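Local coordinates for protein putative acid phosphatase WZB (Escherichia coli, PDB 2WMY) that probably removes phosphate from phosphotyrosine in proteins, as a bacterial member of the low molecular weight protein tyrosine phosphatase family, at residues Ser35-Ser40 against Arg80-Leu85; Lys106-Gly111 against Lys142-Lys147. The protein carries 1 engineered substitution. All coordinates share one frame; numbering follows the deposited sequence.

Contact 1 (Ser35-Ser40 against Arg80-Leu85)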
# COMPACT_ATOMS: atom_id res chain seq x y z
N SER A 35 2.89 1.12 -16.62
CA SER A 35 2.61 -0.05 -17.46
C SER A 35 2.26 -1.30 -16.66
O SER A 35 1.95 -2.34 -17.24
CB SER A 35 3.79 -0.34 -18.38
OG SER A 35 4.95 -0.64 -17.63
N LYS A 36 2.31 -1.20 -15.33
CA LYS A 36 2.07 -2.36 -14.49
C LYS A 36 0.66 -2.40 -13.91
O LYS A 36 0.03 -1.36 -13.72
CB LYS A 36 3.09 -2.41 -13.34
CG LYS A 36 4.54 -2.42 -13.79
CD LYS A 36 5.46 -2.73 -12.62
CE LYS A 36 6.91 -2.48 -12.99
NZ LYS A 36 7.30 -3.14 -14.27
N LYS A 37 0.17 -3.61 -13.63
CA LYS A 37 -1.09 -3.77 -12.90
C LYS A 37 -0.84 -3.58 -11.41
O LYS A 37 -0.23 -4.43 -10.75
CB LYS A 37 -1.70 -5.15 -13.16
CG LYS A 37 -3.08 -5.34 -12.55
CD LYS A 37 -3.65 -6.73 -12.82
CE LYS A 37 -2.79 -7.82 -12.19
NZ LYS A 37 -3.52 -9.11 -12.11
N ILE A 38 -1.31 -2.46 -10.87
CA ILE A 38 -1.07 -2.13 -9.46
C ILE A 38 -2.36 -1.90 -8.71
O ILE A 38 -3.11 -0.97 -9.01
CB ILE A 38 -0.14 -0.92 -9.32
CG1 ILE A 38 1.22 -1.22 -9.96
CG2 ILE A 38 0.05 -0.56 -7.85
CD1 ILE A 38 2.17 -0.06 -9.98
N ASN A 39 -2.63 -2.76 -7.73
CA ASN A 39 -3.82 -2.65 -6.90
C ASN A 39 -3.51 -2.79 -5.41
O ASN A 39 -2.36 -2.92 -5.02
CB ASN A 39 -4.88 -3.66 -7.35
CG ASN A 39 -5.51 -3.27 -8.68
OD1 ASN A 39 -6.15 -2.22 -8.79
ND2 ASN A 39 -5.33 -4.10 -9.70
N SER A 40 -4.55 -2.76 -4.58
CA SER A 40 -4.35 -2.69 -3.14
C SER A 40 -5.48 -3.36 -2.37
O SER A 40 -6.60 -3.47 -2.87
CB SER A 40 -4.24 -1.23 -2.70
OG SER A 40 -5.46 -0.55 -2.96
N ARG A 80 -2.91 -14.43 -5.52
CA ARG A 80 -2.53 -15.28 -6.64
C ARG A 80 -2.39 -14.51 -7.94
O ARG A 80 -1.70 -14.95 -8.86
CB ARG A 80 -3.56 -16.40 -6.78
CG ARG A 80 -3.02 -17.69 -7.34
CD ARG A 80 -3.82 -18.85 -6.77
NE ARG A 80 -3.56 -18.99 -5.34
CZ ARG A 80 -4.47 -19.35 -4.45
NH1 ARG A 80 -5.72 -19.59 -4.83
NH2 ARG A 80 -4.14 -19.45 -3.17
N GLN A 81 -3.04 -13.35 -8.03
CA GLN A 81 -3.04 -12.56 -9.25
C GLN A 81 -1.91 -11.54 -9.29
O GLN A 81 -1.82 -10.74 -10.22
CB GLN A 81 -4.37 -11.84 -9.42
CG GLN A 81 -5.59 -12.71 -9.23
CD GLN A 81 -6.83 -11.90 -8.96
OE1 GLN A 81 -6.85 -10.68 -9.18
NE2 GLN A 81 -7.88 -12.56 -8.48
N TYR A 82 -1.05 -11.54 -8.28
CA TYR A 82 0.03 -10.57 -8.23
C TYR A 82 1.40 -11.22 -8.03
O TYR A 82 1.52 -12.24 -7.35
CB TYR A 82 -0.27 -9.49 -7.17
CG TYR A 82 -1.53 -8.71 -7.51
CD1 TYR A 82 -1.46 -7.51 -8.21
CD2 TYR A 82 -2.78 -9.20 -7.18
CE1 TYR A 82 -2.61 -6.80 -8.54
CE2 TYR A 82 -3.94 -8.51 -7.51
CZ TYR A 82 -3.85 -7.31 -8.19
OH TYR A 82 -5.00 -6.63 -8.52
N ASP A 83 2.41 -10.63 -8.66
CA ASP A 83 3.76 -11.17 -8.63
C ASP A 83 4.53 -10.70 -7.41
O ASP A 83 5.56 -11.28 -7.04
CB ASP A 83 4.53 -10.78 -9.89
CG ASP A 83 3.80 -11.15 -11.16
OD1 ASP A 83 3.21 -12.26 -11.21
OD2 ASP A 83 3.82 -10.34 -12.11
N LEU A 84 4.03 -9.64 -6.78
CA LEU A 84 4.71 -9.02 -5.65
C LEU A 84 3.71 -8.33 -4.71
O LEU A 84 2.87 -7.55 -5.15
CB LEU A 84 5.73 -8.00 -6.17
CG LEU A 84 6.47 -7.15 -5.13
CD1 LEU A 84 7.49 -8.00 -4.38
CD2 LEU A 84 7.15 -5.98 -5.80
N LEU A 85 3.82 -8.64 -3.42
CA LEU A 85 3.01 -8.01 -2.39
C LEU A 85 3.89 -7.06 -1.58
O LEU A 85 5.00 -7.42 -1.17
CB LEU A 85 2.41 -9.06 -1.45
CG LEU A 85 1.19 -9.89 -1.87
CD1 LEU A 85 1.38 -10.53 -3.22
CD2 LEU A 85 0.89 -10.95 -0.81
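Lys37 and Asn39 both reach across to Tyr82, one over a face of its ring and the other at its edge. The ammonium of Lys37 serves two partners. Its NZ donates a hydrogen bond to Gln81 O over 3.0 Å, with the donor tilted from the carbonyl plane. The same NZ stands 4.5 Å from the centroid of the Tyr82 ring, 17° off the ring normal, which meets the definition of a cation-pi contact. Alongside the charge, Lys37 CE packs 3.8 Å from Tyr82 CE1, so the end of the aliphatic chain shares the ring with the ammonium.

At the hydroxyl end, Asn39 ND2 lies in the ring plane and donates to Tyr82 OH at 2.8 Å. This bond is bent, with an N-H...O angle of 136°, and the amide and ring planes are nearly perpendicular. Asn39 CB also rests 3.2 Å from Tyr82 OH, giving the phenol an apolar neighbour beside its polar one.

The torsions account for these approaches. Lys37 runs straight out with CG anti to the backbone N (chi1 -174°), then bends at chi3, which carries NZ to the Gln81 carbonyl. Lys37 and Asn39, two apart on strand 37-42, point to the same side, whereas Ile38 between them turns away and touches Leu29 of helix 21-32.

Further out, the Tyr82 side chain touches Ser10 and Leu12 of strand 10-15. That strand separates 37-42 from 84-87 in the sheet, and the nearest CA atoms, those of Lys37 and Tyr82, are still 8.3 Å apart, so side chains span the gap. Tyr82, in the loop leading into strand 84-87, thus reaches over strand 10-15 to strand 37-42, on one face of the Rossmann-like alpha/beta fold of low molecular weight tyrosine phosphatases.

Contact 2 (Lys106-Gly111 against Lys142-Lys147)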
# COMPACT_ATOMS: atom_id res chain seq x y z
N LYS A 106 6.85 -13.94 -1.79
CA LYS A 106 6.90 -12.82 -2.73
C LYS A 106 6.37 -11.56 -2.05
O LYS A 106 5.91 -10.63 -2.70
CB LYS A 106 6.07 -13.14 -3.98
CG LYS A 106 4.60 -13.35 -3.69
CD LYS A 106 3.79 -13.54 -4.97
CE LYS A 106 2.49 -14.26 -4.67
NZ LYS A 106 1.57 -14.35 -5.83
N THR A 107 6.43 -11.55 -0.73
CA THR A 107 5.99 -10.40 0.05
C THR A 107 7.19 -9.66 0.64
O THR A 107 8.12 -10.27 1.17
CB THR A 107 5.06 -10.83 1.19
OG1 THR A 107 3.93 -11.53 0.65
CG2 THR A 107 4.55 -9.62 1.96
N MET A 108 7.16 -8.34 0.54
CA MET A 108 8.16 -7.50 1.19
C MET A 108 7.49 -6.24 1.74
O MET A 108 6.36 -5.92 1.39
CB MET A 108 9.29 -7.14 0.23
CG MET A 108 10.09 -8.37 -0.26
SD MET A 108 11.25 -7.97 -1.58
CE MET A 108 12.46 -6.98 -0.70
N LEU A 109 8.19 -5.55 2.64
CA LEU A 109 7.68 -4.30 3.18
C LEU A 109 7.65 -3.22 2.11
O LEU A 109 8.52 -3.17 1.24
CB LEU A 109 8.53 -3.86 4.37
CG LEU A 109 8.39 -4.85 5.52
CD1 LEU A 109 9.53 -4.68 6.53
CD2 LEU A 109 7.03 -4.67 6.18
N PHE A 110 6.65 -2.35 2.18
CA PHE A 110 6.56 -1.22 1.28
C PHE A 110 7.78 -0.31 1.46
O PHE A 110 8.34 0.20 0.50
CB PHE A 110 5.27 -0.44 1.52
CG PHE A 110 4.90 0.46 0.38
CD1 PHE A 110 4.08 -0.01 -0.63
CD2 PHE A 110 5.39 1.75 0.30
CE1 PHE A 110 3.74 0.80 -1.69
CE2 PHE A 110 5.06 2.56 -0.76
CZ PHE A 110 4.24 2.09 -1.75
N GLY A 111 8.19 -0.11 2.71
CA GLY A 111 9.34 0.73 3.00
C GLY A 111 10.63 -0.06 3.14
O GLY A 111 11.52 0.33 3.90
N LYS A 142 9.37 5.87 -4.60
CA LYS A 142 10.42 6.24 -5.54
C LYS A 142 11.51 5.17 -5.56
O LYS A 142 11.99 4.79 -6.62
CB LYS A 142 11.03 7.61 -5.19
CG LYS A 142 10.09 8.79 -5.44
CD LYS A 142 10.65 10.09 -4.87
CE LYS A 142 9.64 11.23 -4.97
NZ LYS A 142 10.03 12.43 -4.18
N ARG A 143 11.88 4.68 -4.39
CA ARG A 143 12.94 3.68 -4.31
C ARG A 143 12.51 2.31 -4.84
O ARG A 143 13.30 1.63 -5.49
CB ARG A 143 13.49 3.58 -2.89
CG ARG A 143 14.02 4.92 -2.39
CD ARG A 143 14.65 4.82 -1.01
NE ARG A 143 15.26 6.09 -0.63
CZ ARG A 143 16.00 6.27 0.46
NH1 ARG A 143 16.24 5.26 1.29
NH2 ARG A 143 16.51 7.47 0.71
N TRP A 144 11.26 1.92 -4.60
CA TRP A 144 10.76 0.68 -5.19
C TRP A 144 10.73 0.79 -6.71
O TRP A 144 10.99 -0.18 -7.41
CB TRP A 144 9.38 0.29 -4.65
CG TRP A 144 9.45 -0.75 -3.55
CD1 TRP A 144 9.04 -0.61 -2.26
CD2 TRP A 144 9.97 -2.08 -3.66
NE1 TRP A 144 9.27 -1.77 -1.56
CE2 TRP A 144 9.84 -2.69 -2.40
CE3 TRP A 144 10.54 -2.82 -4.71
CZ2 TRP A 144 10.26 -4.00 -2.15
CZ3 TRP A 144 10.95 -4.13 -4.46
CH2 TRP A 144 10.81 -4.70 -3.19
N ALA A 145 10.45 1.98 -7.22
CA ALA A 145 10.39 2.19 -8.66
C ALA A 145 11.78 2.13 -9.27
O ALA A 145 11.96 1.62 -10.38
CB ALA A 145 9.72 3.51 -8.99
N GLU A 146 12.77 2.65 -8.55
CA GLU A 146 14.15 2.60 -9.01
C GLU A 146 14.58 1.15 -9.19
O GLU A 146 15.31 0.82 -10.13
CB GLU A 146 15.08 3.31 -8.02
CG GLU A 146 14.92 4.83 -8.00
CD GLU A 146 15.54 5.48 -6.77
OE1 GLU A 146 15.56 6.73 -6.70
OE2 GLU A 146 15.99 4.74 -5.87
N LYS A 147 14.11 0.28 -8.30
CA LYS A 147 14.47 -1.13 -8.33
C LYS A 147 13.79 -1.89 -9.46
O LYS A 147 14.42 -2.69 -10.15
CB LYS A 147 14.12 -1.78 -6.99
CG LYS A 147 15.04 -1.38 -5.86
CD LYS A 147 16.43 -1.94 -6.08
CE LYS A 147 17.40 -1.43 -5.03
NZ LYS A 147 18.76 -2.02 -5.21
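Trp144 presents the edge of its indole to Met108, Leu109 and Phe110, and two backbone carbonyls and a thioether line that edge. The polar part centres on the ring nitrogen. Trp144 NE1 donates to Leu109 O at 3.2 Å, with an N-H...O angle of 155°. The donor lies in the carbonyl plane on a lone pair of the oxygen, and the acceptor is only 8° out of the indole plane, so this bond ties the orientation of the ring to the backbone at the end of strand 107-109. Phe110 O approaches the same edge, 3.0 Å from Trp144 CD1, placing a second carbonyl against the five-membered ring.

The sulfur-aromatic part is at the far end of the indole. Met108 SD lies 5.0 Å from the centroid of the six-membered ring of Trp144 and 87° off its normal, a Met-aromatic contact made at the edge and not over a face. The nearest approach is 3.7 Å, between Met108 SD and Trp144 CH2. A bend at chi3 brings the terminal methyl back to the ring, and Met108 CE comes within 3.8 Å of Trp144 CH2.

The surrounding packing comes from helix 127-147, strand 84-87 and Trp113. Phe110 points its CB away from 142-147, yet its ring packs on Leu137, Ala140 and Ser141, earlier on helix 127-147. Trp144 in turn touches Leu86 of strand 84-87 and meets Trp113 edge-to-face. A charged interaction adds to this, a cation-pi contact of Lys147 with Trp113.

Mostly buried, this contact docks the C-terminal helix onto the end of edge strand 107-109 and the loop after it. Such helix-on-sheet layering belongs to the alpha/beta fold of low molecular weight tyrosine phosphatases; here the side chain of Phe110 lies about 8 Å from that of Cys15, the predicted nucleophile.

Overall arrangement
Contact 1 closes before contact 2 opens along the chain, and their centres are 12 Å apart. Both draw on the four-stranded parallel sheet, ordered 37-42, 10-15, 84-87, 107-109, so together they span it from one outermost strand to the other. Contact 1 links strand 37-42 with the approach to 84-87; contact 2 joins 107-109 to helix 127-147. They meet directly where 84-87 and 107-109 are neighbours: Leu85 O and Met108 N are 2.9 Å apart, a probable backbone hydrogen bond, and Lys106 NZ reaches Tyr82 O. The sheet therefore connects both contacts within a single phosphatase domain that also holds the predicted catalytic residues.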